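Local coordinates for tyrosine-protein kinase receptor torso (Bombyx mori, PDB 5AOQ) that binds prothoracicotropic hormone through its extracellular domain and activates ERK signalling, helping to initiate insect metamorphosis, at residues A[16-26]-A[86-96]; A[114-122]-A[133-141]. All blocks are in the same frame, centred on the assembly; numbering follows the deposited sequence.

Interaction 1. Residues A[16-26]-A[86-96]; sequences YPPAPGLLKYL and ILMEHDNFDPI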
loop_
_atom_site.group_PDB
_atom_site.type_symbol
_atom_site.label_atom_id
_atom_site.label_comp_id
_atom_site.label_asym_id
_atom_site.label_seq_id
_atom_site.Cartn_x
_atom_site.Cartn_y
_atom_site.Cartn_z
ATOM N N TYR A 16 -5.802 -12.659 -31.202
ATOM C CA TYR A 16 -4.772 -13.025 -30.233
ATOM C C TYR A 16 -5.238 -14.176 -29.343
ATOM O O TYR A 16 -5.873 -13.949 -28.314
ATOM C CB TYR A 16 -4.399 -11.807 -29.387
ATOM C CG TYR A 16 -4.160 -10.566 -30.217
ATOM C CD1 TYR A 16 -2.949 -10.360 -30.862
ATOM C CD2 TYR A 16 -5.155 -9.609 -30.372
ATOM C CE1 TYR A 16 -2.731 -9.229 -31.629
ATOM C CE2 TYR A 16 -4.946 -8.477 -31.135
ATOM C CZ TYR A 16 -3.734 -8.292 -31.762
ATOM O OH TYR A 16 -3.522 -7.166 -32.524
ATOM N N PRO A 17 -4.926 -15.422 -29.739
ATOM C CA PRO A 17 -5.385 -16.584 -28.969
ATOM C C PRO A 17 -4.738 -16.684 -27.587
ATOM O O PRO A 17 -3.658 -16.131 -27.387
ATOM C CB PRO A 17 -4.966 -17.777 -29.841
ATOM C CG PRO A 17 -4.688 -17.212 -31.189
ATOM C CD PRO A 17 -4.200 -15.825 -30.956
ATOM N N PRO A 18 -5.395 -17.380 -26.641
ATOM C CA PRO A 18 -4.853 -17.549 -25.289
ATOM C C PRO A 18 -3.498 -18.248 -25.268
ATOM O O PRO A 18 -3.235 -19.104 -26.111
ATOM C CB PRO A 18 -5.912 -18.407 -24.589
ATOM C CG PRO A 18 -7.155 -18.184 -25.352
ATOM C CD PRO A 18 -6.731 -17.987 -26.770
ATOM N N ALA A 19 -2.657 -17.878 -24.307
ATOM C CA ALA A 19 -1.333 -18.469 -24.153
ATOM C C ALA A 19 -1.268 -19.236 -22.833
ATOM O O ALA A 19 -1.111 -18.630 -21.775
ATOM C CB ALA A 19 -0.262 -17.394 -24.203
ATOM N N PRO A 20 -1.389 -20.576 -22.889
ATOM C CA PRO A 20 -1.383 -21.373 -21.657
ATOM C C PRO A 20 -0.056 -21.299 -20.914
ATOM O O PRO A 20 -0.038 -21.364 -19.683
ATOM C CB PRO A 20 -1.643 -22.801 -22.157
ATOM C CG PRO A 20 -2.234 -22.642 -23.515
ATOM C CD PRO A 20 -1.608 -21.415 -24.080
ATOM N N GLY A 21 1.034 -21.147 -21.658
ATOM C CA GLY A 21 2.359 -21.085 -21.070
ATOM C C GLY A 21 2.514 -19.901 -20.136
ATOM O O GLY A 21 3.382 -19.900 -19.260
ATOM N N LEU A 22 1.667 -18.894 -20.329
ATOM C CA LEU A 22 1.667 -17.699 -19.495
ATOM C C LEU A 22 0.446 -17.685 -18.581
ATOM O O LEU A 22 0.550 -17.368 -17.397
ATOM C CB LEU A 22 1.691 -16.452 -20.371
ATOM C CG LEU A 22 2.882 -16.354 -21.323
ATOM C CD1 LEU A 22 2.656 -15.240 -22.317
ATOM C CD2 LEU A 22 4.173 -16.133 -20.563
ATOM N N LEU A 23 -0.711 -18.026 -19.142
ATOM C CA LEU A 23 -1.944 -18.148 -18.368
ATOM C C LEU A 23 -1.782 -19.134 -17.216
ATOM O O LEU A 23 -2.491 -19.054 -16.213
ATOM C CB LEU A 23 -3.098 -18.592 -19.267
ATOM C CG LEU A 23 -3.655 -17.545 -20.230
ATOM C CD1 LEU A 23 -4.581 -18.198 -21.237
ATOM C CD2 LEU A 23 -4.391 -16.461 -19.461
ATOM N N LYS A 24 -0.850 -20.067 -17.381
ATOM C CA LYS A 24 -0.492 -21.022 -16.336
ATOM C C LYS A 24 -0.229 -20.363 -14.981
ATOM O O LYS A 24 -0.385 -20.999 -13.938
ATOM C CB LYS A 24 0.741 -21.817 -16.785
ATOM C CG LYS A 24 1.738 -22.165 -15.689
ATOM C CD LYS A 24 2.897 -22.963 -16.258
ATOM C CE LYS A 24 3.984 -23.194 -15.223
ATOM N NZ LYS A 24 5.152 -23.910 -15.809
ATOM N N TYR A 25 0.163 -19.093 -14.998
ATOM C CA TYR A 25 0.593 -18.408 -13.780
ATOM C C TYR A 25 -0.533 -17.659 -13.061
ATOM O O TYR A 25 -0.314 -17.089 -11.994
ATOM C CB TYR A 25 1.730 -17.440 -14.110
ATOM C CG TYR A 25 2.970 -18.148 -14.600
ATOM C CD1 TYR A 25 3.803 -18.815 -13.713
ATOM C CD2 TYR A 25 3.302 -18.162 -15.947
ATOM C CE1 TYR A 25 4.934 -19.471 -14.150
ATOM C CE2 TYR A 25 4.434 -18.816 -16.395
ATOM C CZ TYR A 25 5.246 -19.468 -15.493
ATOM O OH TYR A 25 6.373 -20.121 -15.932
ATOM N N LEU A 26 -1.730 -17.664 -13.641
ATOM C CA LEU A 26 -2.888 -17.043 -13.004
ATOM C C LEU A 26 -3.586 -18.013 -12.050
ATOM O O LEU A 26 -4.563 -17.655 -11.382
ATOM C CB LEU A 26 -3.874 -16.546 -14.062
ATOM C CG LEU A 26 -3.293 -15.616 -15.129
ATOM C CD1 LEU A 26 -4.386 -15.152 -16.082
ATOM C CD2 LEU A 26 -2.584 -14.423 -14.497
ATOM N N ILE A 86 -9.768 -12.639 -19.609
ATOM C CA ILE A 86 -8.384 -12.242 -19.858
ATOM C C ILE A 86 -8.244 -11.381 -21.111
ATOM O O ILE A 86 -9.056 -11.474 -22.035
ATOM C CB ILE A 86 -7.468 -13.474 -20.006
ATOM C CG1 ILE A 86 -7.947 -14.349 -21.168
ATOM C CG2 ILE A 86 -7.436 -14.268 -18.706
ATOM C CD1 ILE A 86 -7.016 -15.485 -21.517
ATOM N N LEU A 87 -7.201 -10.553 -21.125
ATOM C CA LEU A 87 -6.842 -9.742 -22.287
ATOM C C LEU A 87 -5.605 -10.314 -22.970
ATOM O O LEU A 87 -4.578 -10.530 -22.322
ATOM C CB LEU A 87 -6.580 -8.287 -21.882
ATOM C CG LEU A 87 -7.762 -7.471 -21.353
ATOM C CD1 LEU A 87 -7.296 -6.079 -20.958
ATOM C CD2 LEU A 87 -8.880 -7.388 -22.383
ATOM N N MET A 88 -5.707 -10.551 -24.275
ATOM C CA MET A 88 -4.645 -11.218 -25.023
ATOM C C MET A 88 -3.981 -10.329 -26.064
ATOM O O MET A 88 -4.650 -9.679 -26.866
ATOM C CB MET A 88 -5.195 -12.469 -25.705
ATOM C CG MET A 88 -5.133 -13.698 -24.828
ATOM S SD MET A 88 -3.427 -14.148 -24.461
ATOM C CE MET A 88 -3.624 -14.905 -22.855
ATOM N N GLU A 89 -2.650 -10.340 -26.035
ATOM C CA GLU A 89 -1.812 -9.556 -26.934
ATOM C C GLU A 89 -1.036 -10.498 -27.863
ATOM O O GLU A 89 -1.069 -11.715 -27.681
ATOM C CB GLU A 89 -0.873 -8.668 -26.100
ATOM C CG GLU A 89 0.422 -8.224 -26.771
ATOM C CD GLU A 89 1.279 -7.359 -25.871
ATOM O OE1 GLU A 89 0.926 -7.195 -24.684
ATOM O OE2 GLU A 89 2.308 -6.840 -26.353
ATOM N N HIS A 90 -0.358 -9.942 -28.864
ATOM C CA HIS A 90 0.483 -10.728 -29.765
ATOM C C HIS A 90 1.811 -11.135 -29.127
ATOM O O HIS A 90 2.163 -12.315 -29.105
ATOM C CB HIS A 90 0.764 -9.945 -31.048
ATOM C CG HIS A 90 1.803 -10.574 -31.923
ATOM N ND1 HIS A 90 3.149 -10.309 -31.789
ATOM C CD2 HIS A 90 1.695 -11.459 -32.942
ATOM C CE1 HIS A 90 3.824 -11.002 -32.688
ATOM N NE2 HIS A 90 2.965 -11.708 -33.401
ATOM N N ASP A 91 2.544 -10.148 -28.620
ATOM C CA ASP A 91 3.877 -10.374 -28.068
ATOM C C ASP A 91 3.842 -11.378 -26.922
ATOM O O ASP A 91 4.593 -12.354 -26.924
ATOM C CB ASP A 91 4.486 -9.055 -27.587
ATOM C CG ASP A 91 4.596 -8.024 -28.695
ATOM O OD1 ASP A 91 4.940 -8.404 -29.834
ATOM O OD2 ASP A 91 4.336 -6.831 -28.427
ATOM N N ASN A 92 2.975 -11.128 -25.944
ATOM C CA ASN A 92 2.808 -12.028 -24.804
ATOM C C ASN A 92 4.111 -12.278 -24.055
ATOM O O ASN A 92 4.666 -13.376 -24.114
ATOM C CB ASN A 92 2.224 -13.366 -25.264
ATOM C CG ASN A 92 0.819 -13.236 -25.806
ATOM O OD1 ASN A 92 0.004 -12.481 -25.277
ATOM N ND2 ASN A 92 0.523 -13.986 -26.863
ATOM N N PHE A 93 4.595 -11.254 -23.362
ATOM C CA PHE A 93 5.805 -11.365 -22.558
ATOM C C PHE A 93 5.479 -11.068 -21.104
ATOM O O PHE A 93 5.825 -11.830 -20.202
ATOM C CB PHE A 93 6.878 -10.397 -23.063
ATOM C CG PHE A 93 7.313 -10.658 -24.478
ATOM C CD1 PHE A 93 7.426 -11.950 -24.960
ATOM C CD2 PHE A 93 7.615 -9.604 -25.326
ATOM C CE1 PHE A 93 7.829 -12.188 -26.261
ATOM C CE2 PHE A 93 8.017 -9.836 -26.627
ATOM C CZ PHE A 93 8.124 -11.130 -27.095
ATOM N N ASP A 94 4.795 -9.949 -20.895
ATOM C CA ASP A 94 4.377 -9.526 -19.566
ATOM C C ASP A 94 3.243 -10.397 -19.030
ATOM O O ASP A 94 2.584 -11.097 -19.798
ATOM C CB ASP A 94 3.939 -8.062 -19.603
ATOM C CG ASP A 94 5.046 -7.136 -20.063
ATOM O OD1 ASP A 94 6.231 -7.515 -19.942
ATOM O OD2 ASP A 94 4.732 -6.028 -20.550
ATOM N N PRO A 95 3.024 -10.364 -17.705
ATOM C CA PRO A 95 1.885 -11.072 -17.110
ATOM C C PRO A 95 0.563 -10.632 -17.728
ATOM O O PRO A 95 0.393 -9.467 -18.087
ATOM C CB PRO A 95 1.966 -10.694 -15.623
ATOM C CG PRO A 95 2.929 -9.549 -15.547
ATOM C CD PRO A 95 3.873 -9.744 -16.676
ATOM N N ILE A 96 -0.366 -11.573 -17.843
ATOM C CA ILE A 96 -1.620 -11.355 -18.556
ATOM C C ILE A 96 -2.670 -10.632 -17.708
ATOM O O ILE A 96 -2.991 -11.082 -16.608
ATOM C CB ILE A 96 -2.212 -12.691 -19.029
ATOM C CG1 ILE A 96 -1.164 -13.495 -19.801
ATOM C CG2 ILE A 96 -3.431 -12.453 -19.914
ATOM C CD1 ILE A 96 -1.539 -14.929 -19.990
#
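The ring of Tyr16 leans obliquely against the backbone from Met88 to His90, with CD1 3.3 Å from His90 N. His90 crosses the tyrosine at about a right angle and touches it through CB, while its imidazole is engaged at the edge: ND1 donates to Asp91 OD1, which lies in the ring plane. The phenol hydroxyl of Tyr16 is hydrogen-bonded to Glu117, in the loop that leads to strand 118-124.

Further along, the contact turns aliphatic. Met88, on strand 83-88, bends at CG (chi2 -65°), which carries SD past Pro18 CA and brings CE 3.7 Å from Leu23 CG. Leu23, on the short helix 20-23, meets Met88 and Ile86 tip to tip; its CD2 lies 3.5 Å from Ile86 CD1. Ile96 crosses Leu23 at about a right angle and pushes CD1 between Leu23 and Leu22 CB, 3.6 Å from the latter. Leu22 CD1 rests 3.5 Å from Asn92 CB, in the loop, while Leu26 CD1 packs on Ile86 CG2. Phe50 covers Leu23 and Leu26, and Leu43 of the second subunit packs on Leu22.

The N-terminal segment 16-26 is therefore held against strand 83-88 and the loop after it mainly by apolar packing, with no hydrogen bond between the two segments, the polar groups of Tyr16 being bound by residues 117-121 instead.

Interaction 2. Residues A[114-122]-A[133-141]; sequences ANKEYQIWS and DWMEGPIVL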
loop_
_atom_site.group_PDB
_atom_site.type_symbol
_atom_site.label_atom_id
_atom_site.label_comp_id
_atom_site.label_asym_id
_atom_site.label_seq_id
_atom_site.Cartn_x
_atom_site.Cartn_y
_atom_site.Cartn_z
ATOM N N ALA A 114 -0.106 0.348 -21.179
ATOM C CA ALA A 114 0.361 0.962 -22.423
ATOM C C ALA A 114 -0.652 0.836 -23.564
ATOM O O ALA A 114 -1.651 0.124 -23.460
ATOM C CB ALA A 114 1.701 0.359 -22.842
ATOM N N ASN A 115 -0.380 1.550 -24.653
ATOM C CA ASN A 115 -1.233 1.532 -25.836
ATOM C C ASN A 115 -1.024 0.286 -26.691
ATOM O O ASN A 115 -0.190 0.280 -27.598
ATOM C CB ASN A 115 -0.989 2.783 -26.682
ATOM C CG ASN A 115 -1.821 2.800 -27.951
ATOM O OD1 ASN A 115 -2.961 2.335 -27.967
ATOM N ND2 ASN A 115 -1.253 3.336 -29.024
ATOM N N LYS A 116 -1.780 -0.766 -26.393
ATOM C CA LYS A 116 -1.673 -2.027 -27.117
ATOM C C LYS A 116 -3.051 -2.576 -27.458
ATOM O O LYS A 116 -4.007 -2.383 -26.708
ATOM C CB LYS A 116 -0.905 -3.060 -26.293
ATOM C CG LYS A 116 0.573 -2.768 -26.117
ATOM C CD LYS A 116 1.256 -3.919 -25.402
ATOM C CE LYS A 116 2.770 -3.799 -25.445
ATOM N NZ LYS A 116 3.442 -4.991 -24.854
ATOM N N GLU A 117 -3.145 -3.262 -28.592
ATOM C CA GLU A 117 -4.355 -3.994 -28.937
ATOM C C GLU A 117 -4.426 -5.269 -28.115
ATOM O O GLU A 117 -3.432 -5.984 -27.977
ATOM C CB GLU A 117 -4.393 -4.333 -30.428
ATOM C CG GLU A 117 -4.983 -3.245 -31.311
ATOM C CD GLU A 117 -5.422 -3.771 -32.666
ATOM O OE1 GLU A 117 -4.952 -4.856 -33.067
ATOM O OE2 GLU A 117 -6.239 -3.099 -33.329
ATOM N N TYR A 118 -5.605 -5.547 -27.570
ATOM C CA TYR A 118 -5.839 -6.781 -26.834
ATOM C C TYR A 118 -7.084 -7.474 -27.363
ATOM O O TYR A 118 -7.897 -6.859 -28.054
ATOM C CB TYR A 118 -5.995 -6.514 -25.335
ATOM C CG TYR A 118 -4.749 -5.991 -24.662
ATOM C CD1 TYR A 118 -3.798 -6.863 -24.148
ATOM C CD2 TYR A 118 -4.525 -4.628 -24.537
ATOM C CE1 TYR A 118 -2.658 -6.390 -23.528
ATOM C CE2 TYR A 118 -3.390 -4.146 -23.919
ATOM C CZ TYR A 118 -2.458 -5.030 -23.416
ATOM O OH TYR A 118 -1.325 -4.551 -22.800
ATOM N N GLN A 119 -7.219 -8.757 -27.046
ATOM C CA GLN A 119 -8.459 -9.476 -27.310
ATOM C C GLN A 119 -8.980 -10.103 -26.028
ATOM O O GLN A 119 -8.238 -10.755 -25.296
ATOM C CB GLN A 119 -8.257 -10.553 -28.374
ATOM C CG GLN A 119 -9.561 -11.195 -28.828
ATOM C CD GLN A 119 -9.362 -12.227 -29.916
ATOM O OE1 GLN A 119 -8.279 -12.792 -30.065
ATOM N NE2 GLN A 119 -10.412 -12.473 -30.691
ATOM N N ILE A 120 -10.266 -9.895 -25.762
ATOM C CA ILE A 120 -10.893 -10.428 -24.563
ATOM C C ILE A 120 -11.213 -11.904 -24.757
ATOM O O ILE A 120 -11.708 -12.304 -25.811
ATOM C CB ILE A 120 -12.188 -9.669 -24.209
ATOM C CG1 ILE A 120 -11.936 -8.157 -24.180
ATOM C CG2 ILE A 120 -12.739 -10.153 -22.870
ATOM C CD1 ILE A 120 -13.195 -7.323 -24.054
ATOM N N TRP A 121 -10.920 -12.709 -23.740
ATOM C CA TRP A 121 -11.307 -14.116 -23.733
ATOM C C TRP A 121 -11.952 -14.472 -22.399
ATOM O O TRP A 121 -11.425 -14.129 -21.337
ATOM C CB TRP A 121 -10.100 -15.013 -24.005
ATOM C CG TRP A 121 -9.593 -14.927 -25.412
ATOM C CD1 TRP A 121 -8.730 -14.001 -25.918
ATOM C CD2 TRP A 121 -9.918 -15.806 -26.495
ATOM N NE1 TRP A 121 -8.497 -14.246 -27.249
ATOM C CE2 TRP A 121 -9.216 -15.350 -27.628
ATOM C CE3 TRP A 121 -10.735 -16.934 -26.618
ATOM C CZ2 TRP A 121 -9.306 -15.982 -28.867
ATOM C CZ3 TRP A 121 -10.824 -17.561 -27.848
ATOM C CH2 TRP A 121 -10.114 -17.082 -28.956
ATOM N N SER A 122 -13.091 -15.158 -22.472
ATOM C CA SER A 122 -13.906 -15.459 -21.297
ATOM C C SER A 122 -14.000 -16.958 -21.011
ATOM O O SER A 122 -13.857 -17.780 -21.915
ATOM C CB SER A 122 -15.316 -14.884 -21.472
ATOM O OG SER A 122 -16.013 -15.517 -22.530
ATOM N N ASP A 133 -13.381 -24.591 -22.087
ATOM C CA ASP A 133 -12.679 -24.007 -23.228
ATOM C C ASP A 133 -12.967 -22.517 -23.426
ATOM O O ASP A 133 -14.093 -22.057 -23.240
ATOM C CB ASP A 133 -13.033 -24.782 -24.497
ATOM C CG ASP A 133 -12.627 -26.241 -24.418
ATOM O OD1 ASP A 133 -12.429 -26.744 -23.291
ATOM O OD2 ASP A 133 -12.505 -26.886 -25.480
ATOM N N TRP A 134 -11.928 -21.776 -23.804
ATOM C CA TRP A 134 -12.016 -20.332 -23.987
ATOM C C TRP A 134 -12.984 -19.949 -25.101
ATOM O O TRP A 134 -13.114 -20.661 -26.096
ATOM C CB TRP A 134 -10.629 -19.754 -24.290
ATOM C CG TRP A 134 -9.688 -19.830 -23.127
ATOM C CD1 TRP A 134 -8.740 -20.785 -22.897
ATOM C CD2 TRP A 134 -9.607 -18.913 -22.032
ATOM N NE1 TRP A 134 -8.074 -20.518 -21.726
ATOM C CE2 TRP A 134 -8.588 -19.374 -21.175
ATOM C CE3 TRP A 134 -10.294 -17.744 -21.694
ATOM C CZ2 TRP A 134 -8.244 -18.709 -20.000
ATOM C CZ3 TRP A 134 -9.956 -17.089 -20.526
ATOM C CH2 TRP A 134 -8.938 -17.570 -19.694
ATOM N N MET A 135 -13.659 -18.816 -24.919
ATOM C CA MET A 135 -14.580 -18.284 -25.919
ATOM C C MET A 135 -14.061 -16.956 -26.452
ATOM O O MET A 135 -13.718 -16.055 -25.687
ATOM C CB MET A 135 -15.980 -18.113 -25.328
ATOM C CG MET A 135 -16.580 -19.411 -24.812
ATOM S SD MET A 135 -18.313 -19.253 -24.342
ATOM C CE MET A 135 -18.642 -20.910 -23.747
ATOM N N GLU A 136 -14.010 -16.846 -27.775
ATOM C CA GLU A 136 -13.441 -15.682 -28.436
ATOM C C GLU A 136 -14.321 -14.451 -28.247
ATOM O O GLU A 136 -15.520 -14.485 -28.523
ATOM C CB GLU A 136 -13.247 -15.979 -29.925
ATOM C CG GLU A 136 -12.354 -14.994 -30.658
ATOM C CD GLU A 136 -12.005 -15.462 -32.059
ATOM O OE1 GLU A 136 -12.641 -16.424 -32.541
ATOM O OE2 GLU A 136 -11.094 -14.871 -32.676
ATOM N N GLY A 137 -13.708 -13.368 -27.777
ATOM C CA GLY A 137 -14.415 -12.126 -27.519
ATOM C C GLY A 137 -14.075 -11.067 -28.548
ATOM O O GLY A 137 -13.545 -11.386 -29.614
ATOM N N PRO A 138 -14.375 -9.795 -28.237
ATOM C CA PRO A 138 -14.087 -8.695 -29.161
ATOM C C PRO A 138 -12.670 -8.152 -29.011
ATOM O O PRO A 138 -11.936 -8.583 -28.121
ATOM C CB PRO A 138 -15.125 -7.637 -28.779
ATOM C CG PRO A 138 -15.561 -7.977 -27.368
ATOM C CD PRO A 138 -14.976 -9.308 -26.985
ATOM N N ILE A 139 -12.304 -7.213 -29.878
ATOM C CA ILE A 139 -10.962 -6.646 -29.891
ATOM C C ILE A 139 -10.957 -5.272 -29.225
ATOM O O ILE A 139 -11.931 -4.523 -29.314
ATOM C CB ILE A 139 -10.415 -6.529 -31.331
ATOM C CG1 ILE A 139 -10.550 -7.867 -32.065
ATOM C CG2 ILE A 139 -8.956 -6.089 -31.323
ATOM C CD1 ILE A 139 -11.850 -8.032 -32.837
ATOM N N VAL A 140 -9.849 -4.955 -28.560
ATOM C CA VAL A 140 -9.661 -3.668 -27.898
ATOM C C VAL A 140 -8.594 -2.863 -28.634
ATOM O O VAL A 140 -7.706 -3.438 -29.262
ATOM C CB VAL A 140 -9.255 -3.865 -26.417
ATOM C CG1 VAL A 140 -8.984 -2.530 -25.732
ATOM C CG2 VAL A 140 -10.336 -4.638 -25.670
ATOM N N LEU A 141 -8.692 -1.538 -28.559
ATOM C CA LEU A 141 -7.752 -0.652 -29.240
ATOM C C LEU A 141 -7.278 0.463 -28.313
ATOM O O LEU A 141 -6.417 1.266 -28.679
ATOM C CB LEU A 141 -8.394 -0.051 -30.493
ATOM C CG LEU A 141 -9.063 -1.045 -31.447
ATOM C CD1 LEU A 141 -10.523 -1.283 -31.067
ATOM C CD2 LEU A 141 -8.952 -0.561 -32.883
#
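Trp121 and Glu136 face each other across an antiparallel beta hairpin, strands 118-124 and 134-140 of the first fibronectin type III domain; the segments 118-122 and 134-140 run at 157°. A beta bulge interrupts the pairing: Gln119 is opposite Ile139, but Trp121 is opposite Glu136, so the register slips by one residue around Ile120.

Backbone hydrogen bonds hold both sides of the bulge. Val140 N donates to Tyr118 O at 2.8 Å, Ile120 N to Pro138 O at 3.2 Å, and Met135 N to Ser122 O; the bond from Gly137 N to Ile120 O is weak and bent.

Apolar packing follows the side chain of Ile120, whose CB sits 4.0 Å from Pro138 CD while CG1 touches Val140 CG2. On the other face the indole of Trp121 lies alongside Glu136, and Glu136 CA stands over its six-membered ring, 3.6 Å from the centroid, in a CH-pi contact. Trp134 packs its CE3 against Trp121 CB, and its ring edge faces Trp121 O.

Side-chain polar bonds lie beside this indole. Glu136 OE2 forms a salt bridge with Arg15, and a probable bond from Tyr16 N to Gln119 OE1 is consistent with NE2 turned to the glutamate. With CG anti to the backbone N (chi1 -172°) and the chain extended, Gln119 reaches across the strands, where NE2 donates to the anti lone pair of Glu136 OE2 at 3.2 Å, with OE2 12° out of the Gln119 amide plane.

How the interactions relate
Interactions 1 and 2 meet on one antiparallel sheet, in which strands 83-88 and 118-124 are neighbours, and their centres lie 11 Å apart. Both segments of interaction 1 reach interaction 2: from 16-26, Tyr16 O accepts a hydrogen bond from Trp121 NE1. A salt bridge of 2.6 Å between Glu89 OE2 and Lys116 NZ joins 86-96 to 114-122, while Ile86 CD1 packs 3.4 Å from Trp134 CH2. Strands 83-88, 118-124 and 134-140 belong to the first fibronectin type III domain, away from Asp190 and Lys204, the residues implicated in hormone binding; Pro95 of interaction 1 nevertheless packs on Arg67 of the hormone chain.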